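Local coordinates for splicing factor U2AF 35 KDA subunit (Homo sapiens, PDB 1JMT), which helps select the 3' splice site of pre-mRNA as the small subunit of the U2AF heterodimer, probably bridging its large partner to enhancer-bound proteins, at residues E55-C60 with V71-R76. The protein carries 1 engineered substitution. Residues are numbered along the deposited sequence; the frame is centred on the assembly and turned at random.
Sequences EEMNVC and VYVKFR
The beta hairpin of the RNA recognition motif formed by strands 54-59 and 68-75 brings E56-V59 against V71-F75 in antiparallel register, begun by a classic beta bulge in which E55 and E56 both face K74. At the bulge K74 O accepts two amides: E55 N at 2.7 Å, almost in line with the carbonyl, and E56 N at 3.2 Å, in the carbonyl plane on a lone pair. K74 N returns a nearly straight bond to E56 O, and N58 and Y72 exchange a second reciprocal pair of bonds.

The bulge also gathers charge. E55 and E56 run alongside K74 and point the same way, so one ammonium serves two carboxylates: K74 NZ lies 3.5 Å from E55 OE2 and, in a long salt bridge, 3.9 Å from E56 OE2. The lysine leaves with CG anti to its backbone N (chi1 -174°) and stays extended, its CD and CE passing close to E55 OE2. Such long, flexible charged chains suit this exposed side of the ribbon. Farther along the same face, C60 SG sits at the edge of the Y72 ring, 3.5 Å from both CD1 and CE1, a sulfur-aromatic contact beside the rim.

The other face is apolar. M57 CG lies 3.9 Å from V73 CG2, while V59 CG2 meets V71 CG2 at the same distance; branched valines suit extended strands, and methionine adds a flexible reach. This face turns to helix 22-51, where M57 touches V43, V59 touches F40 and V71 touches F39. F75 packs instead on helix 78-88, and R76 turns its guanidinium to E53. Strand 54-59 is the sheet's outermost strand on this side within the chain, whereas strand 68-75 continues inward to strand 3-11 through backbone hydrogen bonds between V71 and L6 and between V73 and I4.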
ATOM      1  N   GLU A  55      -5.822  14.260  -2.363  1.00 33.81           N
ATOM      2  CA  GLU A  55      -5.579  15.517  -1.674  1.00 42.83           C
ATOM      3  C   GLU A  55      -4.276  15.401  -0.890  1.00 42.33           C
ATOM      4  O   GLU A  55      -3.396  16.252  -0.990  1.00 44.82           O
ATOM      5  CB  GLU A  55      -6.744  15.794  -0.732  1.00 43.04           C
ATOM      6  CG  GLU A  55      -6.755  17.155  -0.085  1.00 54.93           C
ATOM      7  CD  GLU A  55      -8.122  17.475   0.476  1.00 53.13           C
ATOM      8  OE1 GLU A  55      -9.074  17.560  -0.329  1.00 55.92           O
ATOM      9  OE2 GLU A  55      -8.250  17.626   1.711  1.00 59.98           O
ATOM     10  N   GLU A  56      -4.159  14.323  -0.122  1.00 40.73           N
ATOM     11  CA  GLU A  56      -2.973  14.064   0.688  1.00 40.43           C
ATOM     12  C   GLU A  56      -2.711  12.570   0.752  1.00 36.01           C
ATOM     13  O   GLU A  56      -3.642  11.769   0.711  1.00 31.14           O
ATOM     14  CB  GLU A  56      -3.173  14.540   2.124  1.00 42.56           C
ATOM     15  CG  GLU A  56      -3.202  16.024   2.340  1.00 56.40           C
ATOM     16  CD  GLU A  56      -3.426  16.347   3.800  1.00 61.55           C
ATOM     17  OE1 GLU A  56      -2.518  16.067   4.617  1.00 59.31           O
ATOM     18  OE2 GLU A  56      -4.516  16.862   4.133  1.00 70.51           O
ATOM     19  N   MET A  57      -1.440  12.206   0.876  1.00 33.08           N
ATOM     20  CA  MET A  57      -1.059  10.811   0.987  1.00 37.64           C
ATOM     21  C   MET A  57       0.232  10.687   1.776  1.00 34.04           C
ATOM     22  O   MET A  57       1.117  11.535   1.677  1.00 37.50           O
ATOM     23  CB  MET A  57      -0.867  10.175  -0.391  1.00 34.84           C
ATOM     24  CG  MET A  57      -0.498   8.706  -0.306  1.00 37.04           C
ATOM     25  SD  MET A  57      -0.245   7.908  -1.906  1.00 37.89           S
ATOM     26  CE  MET A  57       1.212   6.942  -1.561  1.00 30.78           C
ATOM     27  N   ASN A  58       0.335   9.622   2.562  1.00 34.44           N
ATOM     28  CA  ASN A  58       1.534   9.391   3.348  1.00 30.93           C
ATOM     29  C   ASN A  58       1.767   7.907   3.589  1.00 32.48           C
ATOM     30  O   ASN A  58       0.824   7.130   3.745  1.00 35.92           O
ATOM     31  CB  ASN A  58       1.432  10.121   4.687  1.00 34.41           C
ATOM     32  CG  ASN A  58       2.685   9.963   5.531  1.00 37.53           C
ATOM     33  OD1 ASN A  58       3.808  10.136   5.040  1.00 39.54           O
ATOM     34  ND2 ASN A  58       2.502   9.637   6.807  1.00 36.29           N
ATOM     35  N   VAL A  59       3.036   7.522   3.591  1.00 28.69           N
ATOM     36  CA  VAL A  59       3.437   6.148   3.847  1.00 30.68           C
ATOM     37  C   VAL A  59       4.028   6.208   5.251  1.00 32.26           C
ATOM     38  O   VAL A  59       4.987   6.937   5.495  1.00 31.87           O
ATOM     39  CB  VAL A  59       4.508   5.673   2.846  1.00 30.30           C
ATOM     40  CG1 VAL A  59       4.994   4.285   3.225  1.00 25.24           C
ATOM     41  CG2 VAL A  59       3.936   5.674   1.437  1.00 27.11           C
ATOM     42  N   CYS A  60       3.438   5.457   6.173  1.00 37.56           N
ATOM     43  CA  CYS A  60       3.880   5.466   7.561  1.00 42.33           C
ATOM     44  C   CYS A  60       4.895   4.403   7.922  1.00 46.09           C
ATOM     45  O   CYS A  60       5.156   3.467   7.166  1.00 55.37           O
ATOM     46  CB  CYS A  60       2.690   5.289   8.504  1.00 47.45           C
ATOM     47  SG  CYS A  60       1.359   6.463   8.317  1.00 54.10           S
ATOM     48  N   VAL A  71      -0.404   2.900   4.660  1.00 28.23           N
ATOM     49  CA  VAL A  71      -0.464   3.970   3.696  1.00 31.07           C
ATOM     50  C   VAL A  71      -1.814   4.630   3.926  1.00 28.64           C
ATOM     51  O   VAL A  71      -2.818   3.944   4.126  1.00 26.90           O
ATOM     52  CB  VAL A  71      -0.379   3.444   2.247  1.00 30.63           C
ATOM     53  CG1 VAL A  71      -0.830   4.541   1.257  1.00 27.46           C
ATOM     54  CG2 VAL A  71       1.051   3.036   1.949  1.00 28.34           C
ATOM     55  N   TYR A  72      -1.829   5.956   3.949  1.00 29.98           N
ATOM     56  CA  TYR A  72      -3.074   6.686   4.109  1.00 28.25           C
ATOM     57  C   TYR A  72      -3.217   7.575   2.901  1.00 24.90           C
ATOM     58  O   TYR A  72      -2.273   8.255   2.514  1.00 28.95           O
ATOM     59  CB  TYR A  72      -3.075   7.531   5.378  1.00 29.23           C
ATOM     60  CG  TYR A  72      -3.131   6.704   6.628  1.00 37.18           C
ATOM     61  CD1 TYR A  72      -1.964   6.252   7.234  1.00 30.72           C
ATOM     62  CD2 TYR A  72      -4.357   6.334   7.186  1.00 36.13           C
ATOM     63  CE1 TYR A  72      -2.010   5.451   8.363  1.00 37.11           C
ATOM     64  CE2 TYR A  72      -4.414   5.528   8.318  1.00 38.30           C
ATOM     65  CZ  TYR A  72      -3.235   5.092   8.899  1.00 36.98           C
ATOM     66  OH  TYR A  72      -3.272   4.291  10.014  1.00 47.12           O
ATOM     67  N   VAL A  73      -4.398   7.550   2.301  1.00 31.29           N
ATOM     68  CA  VAL A  73      -4.676   8.348   1.122  1.00 33.61           C
ATOM     69  C   VAL A  73      -5.945   9.154   1.353  1.00 33.41           C
ATOM     70  O   VAL A  73      -7.004   8.592   1.606  1.00 34.43           O
ATOM     71  CB  VAL A  73      -4.885   7.451  -0.113  1.00 31.97           C
ATOM     72  CG1 VAL A  73      -5.098   8.307  -1.359  1.00 28.06           C
ATOM     73  CG2 VAL A  73      -3.702   6.519  -0.275  1.00 32.33           C
ATOM     74  N   LYS A  74      -5.836  10.472   1.279  1.00 34.67           N
ATOM     75  CA  LYS A  74      -7.008  11.308   1.471  1.00 35.25           C
ATOM     76  C   LYS A  74      -7.452  11.765   0.093  1.00 35.33           C
ATOM     77  O   LYS A  74      -6.756  12.540  -0.569  1.00 33.24           O
ATOM     78  CB  LYS A  74      -6.676  12.520   2.355  1.00 34.78           C
ATOM     79  CG  LYS A  74      -7.898  13.372   2.714  1.00 46.74           C
ATOM     80  CD  LYS A  74      -7.498  14.579   3.545  1.00 48.89           C
ATOM     81  CE  LYS A  74      -8.712  15.323   4.071  1.00 63.15           C
ATOM     82  NZ  LYS A  74      -8.310  16.439   4.977  1.00 67.84           N
ATOM     83  N   PHE A  75      -8.591  11.246  -0.352  1.00 32.37           N
ATOM     84  CA  PHE A  75      -9.129  11.614  -1.648  1.00 37.40           C
ATOM     85  C   PHE A  75      -9.916  12.906  -1.500  1.00 43.15           C
ATOM     86  O   PHE A  75     -10.475  13.190  -0.436  1.00 45.13           O
ATOM     87  CB  PHE A  75     -10.052  10.520  -2.195  1.00 36.41           C
ATOM     88  CG  PHE A  75      -9.330   9.276  -2.645  1.00 37.16           C
ATOM     89  CD1 PHE A  75      -9.171   8.194  -1.781  1.00 35.01           C
ATOM     90  CD2 PHE A  75      -8.797   9.193  -3.930  1.00 33.15           C
ATOM     91  CE1 PHE A  75      -8.491   7.043  -2.198  1.00 36.92           C
ATOM     92  CE2 PHE A  75      -8.114   8.047  -4.352  1.00 31.53           C
ATOM     93  CZ  PHE A  75      -7.963   6.973  -3.482  1.00 30.12           C
ATOM     94  N   ARG A  76      -9.957  13.691  -2.567  1.00 47.77           N
ATOM     95  CA  ARG A  76     -10.695  14.942  -2.542  1.00 54.40           C
ATOM     96  C   ARG A  76     -12.187  14.651  -2.388  1.00 57.04           C
ATOM     97  O   ARG A  76     -12.922  15.435  -1.792  1.00 59.02           O
ATOM     98  CB  ARG A  76     -10.446  15.716  -3.833  1.00 53.44           C
ATOM     99  CG  ARG A  76     -11.169  17.043  -3.902  1.00 65.28           C
ATOM    100  CD  ARG A  76     -10.700  17.854  -5.096  1.00 67.44           C
ATOM    101  NE  ARG A  76     -11.349  19.157  -5.152  1.00 69.37           N
ATOM    102  CZ  ARG A  76     -11.002  20.126  -5.990  1.00 71.73           C
ATOM    103  NH1 ARG A  76     -10.007  19.940  -6.848  1.00 66.47           N
ATOM    104  NH2 ARG A  76     -11.653  21.282  -5.970  1.00 76.01           N
TER